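Local coordinates for protein alginate lyase AlgAT5 (Defluviitalea, PDB 5ZQI) that probably degrades alginate by beta-elimination, acting as a polysaccharide lyase of family 7 built on a beta-sandwich, at residues A[102-107]-A[257-262]; A[136-141]-A[209-214]; A[147-152]-A[161-166]. All blocks are in the same frame, centred on the assembly; numbering follows the deposited sequence.

In the fold
All three contacts belong to one beta-sandwich. Interaction 1 joins two neighbouring strands of one sheet, and interaction 3 spans from that sheet to the opposing one. Their centres lie about 9 Å apart, and they share strand neighbours: 256-269, which carries 257-262, runs beside 142-153, which carries 147-152. Interaction 2 sits about 28 Å from interaction 1 (between centres), on the other side of the chain's centre, where a loop meets the end of strand 205-212. It still reaches interaction 3 through Ile209 CG2 and Ile166 CD1, 3.6 Å apart. Segment 161-166 includes Gln165 and Ile166, which begin the Gln-Ile-His motif of this family; in relatives that motif lies in the substrate cleft.

Interaction 1: A[102-107]-A[257-262]; sequences VVFKAH and GENEIY
Phe104 and Asn259 exchange two backbone hydrogen bonds at the middle of this antiparallel pairing. Phe104 N donates a hydrogen bond to Asn259 O over 2.9 Å at a nearly straight 172°, and Asn259 N answers to Phe104 O at 3.0 Å. The Val102-Ile261 and Ala106-Gly257 pairs repeat the exchange, so six bonds zip the strands together. Between them fall the non-hydrogen-bonded pairs Val103-Glu260 and Lys105-Glu258, where CA-H groups approach carbonyl oxygens; Glu258 CA lies 3.2 Å from Phe104 O.

Side chains then alternate between two faces. On the face of Phe104, Asn259 and Ile261, the amide of Asn259 is turned 45° from the phenyl ring, with OD1 3.3 Å from Phe104 CB. Its other end, ND2, donates to Gln149. Ile261 CD1 rests 3.6 Å from Phe104 CE1, meeting the ring obliquely; aromatic and branched aliphatic groups suit this buried surface.

The face of Val103 and Glu258 is more open. With chi1 at -173°, Glu258 sends an extended chain past Val103, whose CG1 lies 3.5 Å from Glu258 CD, while CG2 of the same valine meets CG and CD of Glu260. The valine methyls thus pack on the CG methylenes and carboxylate carbons of both glutamates, and Glu260 OE1 bonds to Asn96. Lys105 lays CB and CD near Glu258 OE2, but its ammonium leads on to a salt bridge with Glu91.

The pairing joins strands some 150 residues apart in sequence within one sheet of the beta-sandwich. Strand 102-107 has strand 93-95 on its other edge, and 257-262 has 142-153. Toward the opposing sheet, Phe104 and Asn259 touch Met241 of strand 241-243, while Val102 packs against helix 58-61.

Interaction 2: A[136-141]-A[209-214]; sequences WSTTSG and IVASGG
Thr138 O accepts the backbone N-H of Gly214 at 2.9 Å and 158°, and this bond ties an irregular loop to the turn that follows strand 205-212. Ordered water extends the link: it donates to Gly141 O at 2.7 Å and accepts from Gly213 N, bridging the two backbones.

The loop is itself folded by an ST turn, in which Ser137 OG takes the N-H of Thr139, 3.1 Å away; a short side chain with a hydroxyl is what that turn needs. Thr138 then directs its CG2 to Ala211 CB, because chi1 of 63° sets the methyl opposite its own carbonyl carbon and leaves OG1 to bond with Lys230 O and Val232 N.

Gly213 and Gly214 form the two-residue type I' turn of a beta-hairpin joining strands 205-212 and 215-220. Both have positive phi, which glycine adopts readily. Gly141, too, has backbone angles at which any CB would press on the preceding carbonyl oxygen.

Deeper in, Ala211 CB reaches the benzo part of the Trp136 indole, 3.7 Å from CZ3 and approaching obliquely; its small methyl lets the strand come close to the indole. Trp136 stacks on His143 and donates from NE1 to Glu125. At the outer margin Thr139 CG2 lies 3.7 Å from Gly214 CA, while Ser212 OG bonds with Thr142 OG1, at the start of strand 142-153.

Interaction 3: A[147-152]-A[161-166]; sequences IDQKIT and VVVGQI
Gln149 reaches across the sandwich to the backbone of Val163. Its CB starts within its own sheet, 3.3 Å from Glu260 O on the adjoining strand. A chi1 of 63° followed by an extended chain carries CG inward, until CD comes 4.0 Å from Val163 O. There the amide splits its work: OE1 lies 3.7 Å from Val163 CB and accepts from Asn259, whereas NE2 donates to Val163 O, 3.1 Å away at 171°. That oxygen sits only 4° from the amide plane, so the two bonds fix the rotation of the group and satisfy buried polar atoms. A leucine here would probably lose both bonds, leaving Val163 O and Asn259 ND2 without this partner in the core.

Branched aliphatics fill in around this bond. Ile151 CD1 meets Val163 CG2 at 4.0 Å, and its CG2 slides past that of Val161. Ile147 CD1 ends 4.0 Å from Gly164 CA, where a CB would crowd that methyl; the backbone angles by themselves call for glycine.

In its own sheet, strand 142-153 lies between 205-212 and 256-269, with Ile147 touching Val207 and Leu264. In the opposing sheet, Val161 and Val163 pack on Met241 of the adjoining strand 241-243; across the core, Ile151 reaches Leu178 of strand 172-179.

Interaction 1: A[102-107]-A[257-262]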
ATOM      1  N   VAL A 102     -11.123  -6.199   0.234  1.00  7.80           N
ATOM      2  CA  VAL A 102     -10.099  -7.007   0.895  1.00  7.31           C
ATOM      3  C   VAL A 102      -9.545  -6.239   2.084  1.00  5.73           C
ATOM      4  O   VAL A 102      -9.097  -5.092   1.941  1.00  6.53           O
ATOM      5  CB  VAL A 102      -8.963  -7.373  -0.074  1.00  7.52           C
ATOM      6  CG1 VAL A 102      -7.880  -8.196   0.615  1.00  7.26           C
ATOM      7  CG2 VAL A 102      -9.483  -8.152  -1.262  1.00  8.37           C
ATOM      8  N   VAL A 103      -9.559  -6.880   3.238  1.00  7.73           N
ATOM      9  CA  VAL A 103      -9.045  -6.350   4.493  1.00  6.98           C
ATOM     10  C   VAL A 103      -7.566  -6.689   4.614  1.00  6.03           C
ATOM     11  O   VAL A 103      -7.172  -7.856   4.458  1.00  8.12           O
ATOM     12  CB  VAL A 103      -9.821  -6.945   5.678  1.00  6.87           C
ATOM     13  CG1 VAL A 103      -9.226  -6.428   7.014  1.00 10.35           C
ATOM     14  CG2 VAL A 103     -11.287  -6.642   5.589  1.00  8.77           C
ATOM     15  N   PHE A 104      -6.746  -5.659   4.867  1.00  7.44           N
ATOM     16  CA  PHE A 104      -5.313  -5.801   5.134  1.00  6.42           C
ATOM     17  C   PHE A 104      -5.086  -5.312   6.561  1.00  7.22           C
ATOM     18  O   PHE A 104      -5.406  -4.160   6.876  1.00  7.58           O
ATOM     19  CB  PHE A 104      -4.452  -4.982   4.175  1.00  5.26           C
ATOM     20  CG  PHE A 104      -4.559  -5.365   2.724  1.00  7.72           C
ATOM     21  CD1 PHE A 104      -5.641  -4.946   1.952  1.00  8.33           C
ATOM     22  CD2 PHE A 104      -3.557  -6.095   2.111  1.00  5.35           C
ATOM     23  CE1 PHE A 104      -5.692  -5.288   0.607  1.00  8.12           C
ATOM     24  CE2 PHE A 104      -3.620  -6.427   0.787  1.00  6.94           C
ATOM     25  CZ  PHE A 104      -4.681  -6.026   0.031  1.00  7.95           C
ATOM     26  N   LYS A 105      -4.478  -6.150   7.398  1.00  6.07           N
ATOM     27  CA  LYS A 105      -4.180  -5.809   8.790  1.00  7.43           C
ATOM     28  C   LYS A 105      -2.720  -6.102   9.079  1.00  6.84           C
ATOM     29  O   LYS A 105      -2.243  -7.181   8.756  1.00  7.51           O
ATOM     30  CB  LYS A 105      -5.083  -6.598   9.760  1.00  7.01           C
ATOM     31  CG  LYS A 105      -4.679  -6.454  11.222  1.00  7.65           C
ATOM     32  CD  LYS A 105      -5.651  -7.167  12.142  1.00 12.90           C
ATOM     33  CE  LYS A 105      -5.130  -7.172  13.577  1.00 15.01           C
ATOM     34  NZ  LYS A 105      -6.039  -7.813  14.554  1.00 20.86           N
ATOM     35  N   ALA A 106      -2.023  -5.171   9.737  1.00  7.19           N
ATOM     36  CA  ALA A 106      -0.688  -5.433  10.269  1.00  8.33           C
ATOM     37  C   ALA A 106      -0.600  -4.863  11.673  1.00  7.94           C
ATOM     38  O   ALA A 106      -0.770  -3.656  11.873  1.00  8.59           O
ATOM     39  CB  ALA A 106       0.404  -4.857   9.356  1.00  8.66           C
ATOM     40  N   HIS A 107      -0.351  -5.747  12.629  1.00  7.89           N
ATOM     41  CA  HIS A 107      -0.263  -5.374  14.036  1.00  7.97           C
ATOM     42  C   HIS A 107       1.146  -4.952  14.424  1.00  9.52           C
ATOM     43  O   HIS A 107       2.127  -5.375  13.825  1.00  9.72           O
ATOM     44  CB  HIS A 107      -0.725  -6.535  14.922  1.00  9.99           C
ATOM     45  CG  HIS A 107       0.064  -7.796  14.738  1.00  9.28           C
ATOM     46  ND1 HIS A 107       0.299  -8.359  13.498  1.00  8.57           N
ATOM     47  CD2 HIS A 107       0.688  -8.589  15.638  1.00 12.14           C
ATOM     48  CE1 HIS A 107       1.032  -9.449  13.652  1.00  8.61           C
ATOM     49  NE2 HIS A 107       1.269  -9.617  14.941  1.00 11.03           N
ATOM     50  N   GLY A 257      -2.793  -1.310  12.408  1.00  7.60           N
ATOM     51  CA  GLY A 257      -3.369  -0.606  11.278  1.00  8.73           C
ATOM     52  C   GLY A 257      -4.177  -1.567  10.414  1.00  7.29           C
ATOM     53  O   GLY A 257      -3.830  -2.736  10.272  1.00  7.65           O
ATOM     54  N   GLU A 258      -5.259  -1.056   9.849  1.00  7.43           N
ATOM     55  CA  GLU A 258      -6.112  -1.856   8.988  1.00  7.39           C
ATOM     56  C   GLU A 258      -6.744  -0.966   7.928  1.00  7.65           C
ATOM     57  O   GLU A 258      -7.143   0.173   8.208  1.00  8.28           O
ATOM     58  CB  GLU A 258      -7.188  -2.580   9.790  1.00  8.92           C
ATOM     59  CG  GLU A 258      -8.027  -3.571   8.972  1.00  9.15           C
ATOM     60  CD  GLU A 258      -8.923  -4.382   9.873  1.00 15.67           C
ATOM     61  OE1 GLU A 258     -10.116  -4.006   9.998  1.00 26.73           O
ATOM     62  OE2 GLU A 258      -8.464  -5.384  10.479  1.00 18.99           O
ATOM     63  N   ASN A 259      -6.857  -1.513   6.712  1.00  7.26           N
ATOM     64  CA  ASN A 259      -7.598  -0.864   5.637  1.00  7.74           C
ATOM     65  C   ASN A 259      -8.330  -1.910   4.800  1.00  8.28           C
ATOM     66  O   ASN A 259      -8.119  -3.118   4.927  1.00 10.19           O
ATOM     67  CB  ASN A 259      -6.674   0.026   4.777  1.00 10.99           C
ATOM     68  CG  ASN A 259      -5.669  -0.760   3.956  1.00  8.38           C
ATOM     69  OD1 ASN A 259      -5.178  -1.801   4.350  1.00 10.33           O
ATOM     70  ND2 ASN A 259      -5.380  -0.255   2.765  1.00 10.74           N
ATOM     71  N   GLU A 260      -9.240  -1.431   3.962  1.00  7.60           N
ATOM     72  CA  GLU A 260     -10.055  -2.263   3.086  1.00  8.06           C
ATOM     73  C   GLU A 260      -9.934  -1.682   1.683  1.00  8.72           C
ATOM     74  O   GLU A 260     -10.194  -0.489   1.484  1.00  9.07           O
ATOM     75  CB  GLU A 260     -11.513  -2.300   3.548  1.00 10.50           C
ATOM     76  CG  GLU A 260     -11.689  -2.861   4.948  1.00 10.17           C
ATOM     77  CD  GLU A 260     -13.125  -3.157   5.346  1.00 12.28           C
ATOM     78  OE1 GLU A 260     -14.014  -3.185   4.448  1.00 14.88           O
ATOM     79  OE2 GLU A 260     -13.355  -3.361   6.553  1.00 18.06           O
ATOM     80  N   ILE A 261      -9.505  -2.510   0.731  1.00  7.70           N
ATOM     81  CA  ILE A 261      -9.341  -2.102  -0.669  1.00  8.12           C
ATOM     82  C   ILE A 261     -10.498  -2.701  -1.471  1.00  7.65           C
ATOM     83  O   ILE A 261     -10.652  -3.928  -1.547  1.00  8.13           O
ATOM     84  CB  ILE A 261      -7.974  -2.522  -1.264  1.00  7.74           C
ATOM     85  CG1 ILE A 261      -6.858  -1.889  -0.433  1.00  7.21           C
ATOM     86  CG2 ILE A 261      -7.921  -2.173  -2.761  1.00  6.39           C
ATOM     87  CD1 ILE A 261      -5.439  -2.119  -1.007  1.00  8.79           C
ATOM     88  N   TYR A 262     -11.263  -1.832  -2.123  1.00  8.17           N
ATOM     89  CA  TYR A 262     -12.404  -2.194  -2.960  1.00  9.15           C
ATOM     90  C   TYR A 262     -12.032  -2.418  -4.414  1.00  8.77           C
ATOM     91  O   TYR A 262     -12.581  -3.326  -5.053  1.00 10.74           O
ATOM     92  CB  TYR A 262     -13.450  -1.071  -2.885  1.00 10.23           C
ATOM     93  CG  TYR A 262     -14.189  -0.986  -1.590  1.00 11.17           C
ATOM     94  CD1 TYR A 262     -13.626  -0.370  -0.489  1.00 15.29           C
ATOM     95  CD2 TYR A 262     -15.453  -1.552  -1.453  1.00 12.73           C
ATOM     96  CE1 TYR A 262     -14.266  -0.377   0.669  1.00 17.33           C
ATOM     97  CE2 TYR A 262     -16.135  -1.502  -0.277  1.00 15.47           C
ATOM     98  CZ  TYR A 262     -15.545  -0.973   0.777  1.00 16.60           C
ATOM     99  OH  TYR A 262     -16.247  -0.868   2.007  1.00 21.06           O
TER

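Interaction 2: A[136-141]-A[209-214]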
ATOM      1  N   TRP A 136      10.250  -0.278 -13.259  1.00  8.29           N
ATOM      2  CA  TRP A 136      10.000   0.715 -14.300  1.00  8.53           C
ATOM      3  C   TRP A 136      10.579   2.063 -13.891  1.00  9.10           C
ATOM      4  O   TRP A 136      11.078   2.250 -12.787  1.00  9.82           O
ATOM      5  CB  TRP A 136       8.496   0.781 -14.635  1.00  9.08           C
ATOM      6  CG  TRP A 136       7.581   0.794 -13.446  1.00  8.54           C
ATOM      7  CD1 TRP A 136       6.899  -0.274 -12.918  1.00  8.72           C
ATOM      8  CD2 TRP A 136       7.219   1.930 -12.650  1.00  7.17           C
ATOM      9  NE1 TRP A 136       6.175   0.120 -11.839  1.00  6.62           N
ATOM     10  CE2 TRP A 136       6.334   1.474 -11.656  1.00  6.63           C
ATOM     11  CE3 TRP A 136       7.571   3.287 -12.674  1.00  8.41           C
ATOM     12  CZ2 TRP A 136       5.799   2.325 -10.702  1.00  6.34           C
ATOM     13  CZ3 TRP A 136       7.029   4.129 -11.728  1.00  7.65           C
ATOM     14  CH2 TRP A 136       6.152   3.652 -10.764  1.00  6.97           C
ATOM     15  N   SER A 137      10.524   3.014 -14.817  1.00  9.09           N
ATOM     16  CA  SER A 137      11.181   4.301 -14.665  1.00 10.04           C
ATOM     17  C   SER A 137      10.174   5.435 -14.758  1.00 10.30           C
ATOM     18  O   SER A 137       9.240   5.406 -15.546  1.00 12.27           O
ATOM     19  CB  SER A 137      12.236   4.446 -15.752  1.00 13.85           C
ATOM     20  OG  SER A 137      12.725   5.769 -15.883  1.00 16.86           O
ATOM     21  N   THR A 138      10.410   6.486 -13.978  1.00  9.57           N
ATOM     22  CA  THR A 138       9.551   7.656 -14.081  1.00  9.70           C
ATOM     23  C   THR A 138       9.802   8.485 -15.339  1.00 10.57           C
ATOM     24  O   THR A 138       9.044   9.428 -15.590  1.00 11.26           O
ATOM     25  CB  THR A 138       9.730   8.582 -12.884  1.00 10.34           C
ATOM     26  OG1 THR A 138      11.066   9.074 -12.848  1.00 10.60           O
ATOM     27  CG2 THR A 138       9.450   7.868 -11.554  1.00 11.11           C
ATOM     28  N   THR A 139      10.841   8.169 -16.104  1.00 11.13           N
ATOM     29  CA  THR A 139      11.200   8.933 -17.304  1.00 12.10           C
ATOM     30  C   THR A 139      10.969   8.187 -18.614  1.00 12.28           C
ATOM     31  O   THR A 139      11.221   8.754 -19.679  1.00 13.52           O
ATOM     32  CB  THR A 139      12.672   9.370 -17.239  1.00 12.94           C
ATOM     33  OG1 THR A 139      13.508   8.231 -16.974  1.00 15.55           O
ATOM     34  CG2 THR A 139      12.866  10.409 -16.150  1.00 16.82           C
ATOM     35  N   SER A 140      10.508   6.946 -18.575  1.00 11.62           N
ATOM     36  CA  SER A 140      10.209   6.195 -19.786  1.00 15.74           C
ATOM     37  C   SER A 140       8.883   5.484 -19.599  1.00 13.48           C
ATOM     38  O   SER A 140       8.765   4.613 -18.729  1.00 13.38           O
ATOM     39  CB  SER A 140      11.298   5.174 -20.095  1.00 16.72           C
ATOM     40  OG  SER A 140      11.039   4.544 -21.347  1.00 25.32           O
ATOM     41  N   GLY A 141       7.901   5.843 -20.424  1.00 12.92           N
ATOM     42  CA  GLY A 141       6.579   5.271 -20.302  1.00 11.59           C
ATOM     43  C   GLY A 141       5.725   6.008 -19.288  1.00 13.46           C
ATOM     44  O   GLY A 141       6.119   6.997 -18.676  1.00 14.47           O
ATOM     45  N   ILE A 209      -1.937   7.520  -8.664  1.00  5.88           N
ATOM     46  CA  ILE A 209      -0.532   7.888  -8.785  1.00  7.46           C
ATOM     47  C   ILE A 209      -0.132   7.645 -10.232  1.00  8.57           C
ATOM     48  O   ILE A 209      -0.345   6.541 -10.749  1.00  7.57           O
ATOM     49  CB  ILE A 209       0.346   7.068  -7.825  1.00  7.14           C
ATOM     50  CG1 ILE A 209      -0.123   7.237  -6.381  1.00  8.45           C
ATOM     51  CG2 ILE A 209       1.823   7.487  -8.013  1.00  7.41           C
ATOM     52  CD1 ILE A 209       0.613   6.337  -5.399  1.00 11.78           C
ATOM     53  N   VAL A 210       0.428   8.672 -10.887  1.00  7.37           N
ATOM     54  CA  VAL A 210       0.854   8.594 -12.279  1.00  8.75           C
ATOM     55  C   VAL A 210       2.298   9.066 -12.372  1.00  8.60           C
ATOM     56  O   VAL A 210       2.595  10.235 -12.095  1.00 10.01           O
ATOM     57  CB  VAL A 210      -0.035   9.442 -13.208  1.00  7.89           C
ATOM     58  CG1 VAL A 210       0.440   9.304 -14.658  1.00 11.16           C
ATOM     59  CG2 VAL A 210      -1.473   9.072 -13.069  1.00 11.95           C
ATOM     60  N   ALA A 211       3.177   8.189 -12.818  1.00  7.57           N
ATOM     61  CA  ALA A 211       4.587   8.503 -13.042  1.00  7.92           C
ATOM     62  C   ALA A 211       4.866   8.514 -14.542  1.00  8.45           C
ATOM     63  O   ALA A 211       4.618   7.513 -15.223  1.00  9.29           O
ATOM     64  CB  ALA A 211       5.474   7.478 -12.349  1.00 10.25           C
ATOM     65  N   SER A 212       5.418   9.613 -15.050  1.00 10.25           N
ATOM     66  CA  SER A 212       5.643   9.818 -16.468  1.00  9.37           C
ATOM     67  C   SER A 212       6.364  11.155 -16.625  1.00  8.52           C
ATOM     68  O   SER A 212       6.129  12.093 -15.869  1.00 10.80           O
ATOM     69  CB  SER A 212       4.319   9.832 -17.229  1.00 11.48           C
ATOM     70  OG  SER A 212       4.529   9.849 -18.617  1.00 16.24           O
ATOM     71  N   GLY A 213       7.245  11.210 -17.616  1.00  8.99           N
ATOM     72  CA  GLY A 213       7.851  12.482 -17.988  1.00  9.62           C
ATOM     73  C   GLY A 213       8.784  13.065 -16.957  1.00 10.09           C
ATOM     74  O   GLY A 213       9.044  14.260 -16.974  1.00 11.33           O
ATOM     75  N   GLY A 214       9.319  12.240 -16.073  1.00  9.19           N
ATOM     76  CA  GLY A 214      10.167  12.739 -15.008  1.00 10.00           C
ATOM     77  C   GLY A 214       9.403  13.409 -13.891  1.00  9.13           C
ATOM     78  O   GLY A 214       9.961  14.233 -13.164  1.00 11.05           O
TER
HETATM   79  O   HOH W   1       8.009   8.896 -19.187  1.00 12.61           O

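Interaction 3: A[147-152]-A[161-166]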
ATOM      1  N   ILE A 147      -6.039   3.210  -6.399  1.00  7.69           N
ATOM      2  CA  ILE A 147      -6.498   2.453  -5.241  1.00  8.34           C
ATOM      3  C   ILE A 147      -7.783   3.093  -4.722  1.00  8.04           C
ATOM      4  O   ILE A 147      -7.811   4.294  -4.444  1.00  9.48           O
ATOM      5  CB  ILE A 147      -5.470   2.417  -4.098  1.00  6.95           C
ATOM      6  CG1 ILE A 147      -4.038   2.169  -4.556  1.00  7.65           C
ATOM      7  CG2 ILE A 147      -5.907   1.346  -3.072  1.00  9.33           C
ATOM      8  CD1 ILE A 147      -3.056   2.261  -3.411  1.00 10.61           C
ATOM      9  N   ASP A 148      -8.849   2.297  -4.597  1.00  8.49           N
ATOM     10  CA  ASP A 148     -10.150   2.693  -4.061  1.00  8.14           C
ATOM     11  C   ASP A 148     -10.251   1.968  -2.726  1.00  8.21           C
ATOM     12  O   ASP A 148     -10.296   0.735  -2.701  1.00  8.37           O
ATOM     13  CB  ASP A 148     -11.223   2.289  -5.060  1.00  9.00           C
ATOM     14  CG  ASP A 148     -12.603   2.585  -4.609  1.00 13.85           C
ATOM     15  OD1 ASP A 148     -12.791   3.149  -3.520  1.00 14.42           O
ATOM     16  OD2 ASP A 148     -13.523   2.301  -5.428  1.00 17.01           O
ATOM     17  N   GLN A 149     -10.202   2.705  -1.612  1.00  7.59           N
ATOM     18  CA  GLN A 149      -9.979   2.070  -0.314  1.00  7.58           C
ATOM     19  C   GLN A 149     -10.564   2.928   0.796  1.00 11.10           C
ATOM     20  O   GLN A 149     -10.989   4.067   0.570  1.00  9.01           O
ATOM     21  CB  GLN A 149      -8.476   1.814  -0.084  1.00  9.14           C
ATOM     22  CG  GLN A 149      -7.610   3.107  -0.033  1.00  9.31           C
ATOM     23  CD  GLN A 149      -6.144   2.825   0.148  1.00 11.02           C
ATOM     24  OE1 GLN A 149      -5.757   1.793   0.686  1.00 13.09           O
ATOM     25  NE2 GLN A 149      -5.322   3.727  -0.322  1.00 11.22           N
ATOM     26  N   LYS A 150     -10.596   2.363   2.008  1.00  9.50           N
ATOM     27  CA  LYS A 150     -10.890   3.131   3.216  1.00  8.72           C
ATOM     28  C   LYS A 150      -9.967   2.636   4.311  1.00  9.48           C
ATOM     29  O   LYS A 150      -9.625   1.453   4.341  1.00 11.07           O
ATOM     30  CB  LYS A 150     -12.341   3.020   3.625  1.00 12.14           C
ATOM     31  CG  LYS A 150     -12.776   1.631   4.037  1.00 10.90           C
ATOM     32  CD  LYS A 150     -14.268   1.607   4.356  1.00 13.87           C
ATOM     33  CE  LYS A 150     -14.725   0.212   4.676  1.00 13.26           C
ATOM     34  NZ  LYS A 150     -16.218   0.185   4.838  1.00 20.75           N
ATOM     35  N   ILE A 151      -9.475   3.537   5.147  1.00  7.93           N
ATOM     36  CA  ILE A 151      -8.633   3.163   6.282  1.00  7.77           C
ATOM     37  C   ILE A 151      -9.532   3.007   7.502  1.00  8.42           C
ATOM     38  O   ILE A 151     -10.349   3.894   7.787  1.00 10.91           O
ATOM     39  CB  ILE A 151      -7.526   4.197   6.525  1.00  8.63           C
ATOM     40  CG1 ILE A 151      -6.700   4.417   5.252  1.00 12.00           C
ATOM     41  CG2 ILE A 151      -6.667   3.757   7.733  1.00  9.23           C
ATOM     42  CD1 ILE A 151      -5.876   5.721   5.275  1.00 15.28           C
ATOM     43  N   THR A 152      -9.427   1.868   8.203  1.00  8.86           N
ATOM     44  CA  THR A 152     -10.399   1.546   9.241  1.00 10.54           C
ATOM     45  C   THR A 152      -9.854   1.501  10.663  1.00  9.40           C
ATOM     46  O   THR A 152     -10.654   1.537  11.606  1.00 13.30           O
ATOM     47  CB  THR A 152     -11.089   0.205   8.952  1.00 10.32           C
ATOM     48  OG1 THR A 152     -10.110  -0.828   8.785  1.00 13.35           O
ATOM     49  CG2 THR A 152     -11.917   0.282   7.670  1.00 14.66           C
ATOM     50  N   VAL A 161      -0.119   5.154   9.422  1.00  7.86           N
ATOM     51  CA  VAL A 161      -0.103   4.042   8.473  1.00  7.19           C
ATOM     52  C   VAL A 161       0.211   4.545   7.071  1.00  6.83           C
ATOM     53  O   VAL A 161       0.006   5.714   6.737  1.00  8.09           O
ATOM     54  CB  VAL A 161      -1.438   3.248   8.444  1.00  7.00           C
ATOM     55  CG1 VAL A 161      -1.746   2.640   9.813  1.00  8.80           C
ATOM     56  CG2 VAL A 161      -2.569   4.135   7.908  1.00  8.59           C
ATOM     57  N   VAL A 162       0.687   3.609   6.235  1.00  6.78           N
ATOM     58  CA  VAL A 162       0.975   3.852   4.819  1.00  6.31           C
ATOM     59  C   VAL A 162       0.128   2.891   4.002  1.00  5.75           C
ATOM     60  O   VAL A 162       0.117   1.684   4.273  1.00  6.59           O
ATOM     61  CB  VAL A 162       2.476   3.684   4.517  1.00  6.08           C
ATOM     62  CG1 VAL A 162       2.747   3.571   3.010  1.00  7.87           C
ATOM     63  CG2 VAL A 162       3.296   4.859   5.096  1.00  8.70           C
ATOM     64  N   VAL A 163      -0.527   3.416   2.972  1.00  6.04           N
ATOM     65  CA  VAL A 163      -1.525   2.714   2.177  1.00  6.89           C
ATOM     66  C   VAL A 163      -1.344   3.035   0.696  1.00 10.99           C
ATOM     67  O   VAL A 163      -2.221   3.588   0.024  1.00 11.68           O
ATOM     68  CB  VAL A 163      -2.927   3.092   2.673  1.00  6.47           C
ATOM     69  CG1 VAL A 163      -3.126   2.569   4.115  1.00  9.19           C
ATOM     70  CG2 VAL A 163      -3.207   4.573   2.575  1.00 11.37           C
ATOM     71  N   GLY A 164      -0.179   2.722   0.190  1.00  7.46           N
ATOM     72  CA  GLY A 164       0.156   2.941  -1.202  1.00  6.53           C
ATOM     73  C   GLY A 164       1.544   3.526  -1.314  1.00  6.52           C
ATOM     74  O   GLY A 164       1.899   4.480  -0.601  1.00  6.78           O
ATOM     75  N   GLN A 165       2.362   2.962  -2.195  1.00  5.63           N
ATOM     76  CA  GLN A 165       3.704   3.464  -2.398  1.00  8.48           C
ATOM     77  C   GLN A 165       4.152   3.334  -3.849  1.00  5.87           C
ATOM     78  O   GLN A 165       3.693   2.466  -4.606  1.00  5.78           O
ATOM     79  CB  GLN A 165       4.759   2.701  -1.583  1.00  9.09           C
ATOM     80  CG  GLN A 165       4.460   2.469  -0.143  1.00  9.18           C
ATOM     81  CD  GLN A 165       5.668   1.862   0.556  1.00 11.04           C
ATOM     82  OE1 GLN A 165       6.774   2.381   0.446  1.00 14.01           O
ATOM     83  NE2 GLN A 165       5.472   0.748   1.251  1.00 10.69           N
ATOM     84  N   ILE A 166       5.124   4.178  -4.206  1.00  6.81           N
ATOM     85  CA  ILE A 166       6.137   3.816  -5.196  1.00  5.82           C
ATOM     86  C   ILE A 166       7.410   3.566  -4.402  1.00  6.11           C
ATOM     87  O   ILE A 166       7.781   4.407  -3.581  1.00  7.11           O
ATOM     88  CB  ILE A 166       6.373   4.913  -6.245  1.00  7.69           C
ATOM     89  CG1 ILE A 166       5.122   5.172  -7.070  1.00  6.53           C
ATOM     90  CG2 ILE A 166       7.568   4.481  -7.165  1.00  7.96           C
ATOM     91  CD1 ILE A 166       5.277   6.438  -7.972  1.00 10.44           C
TER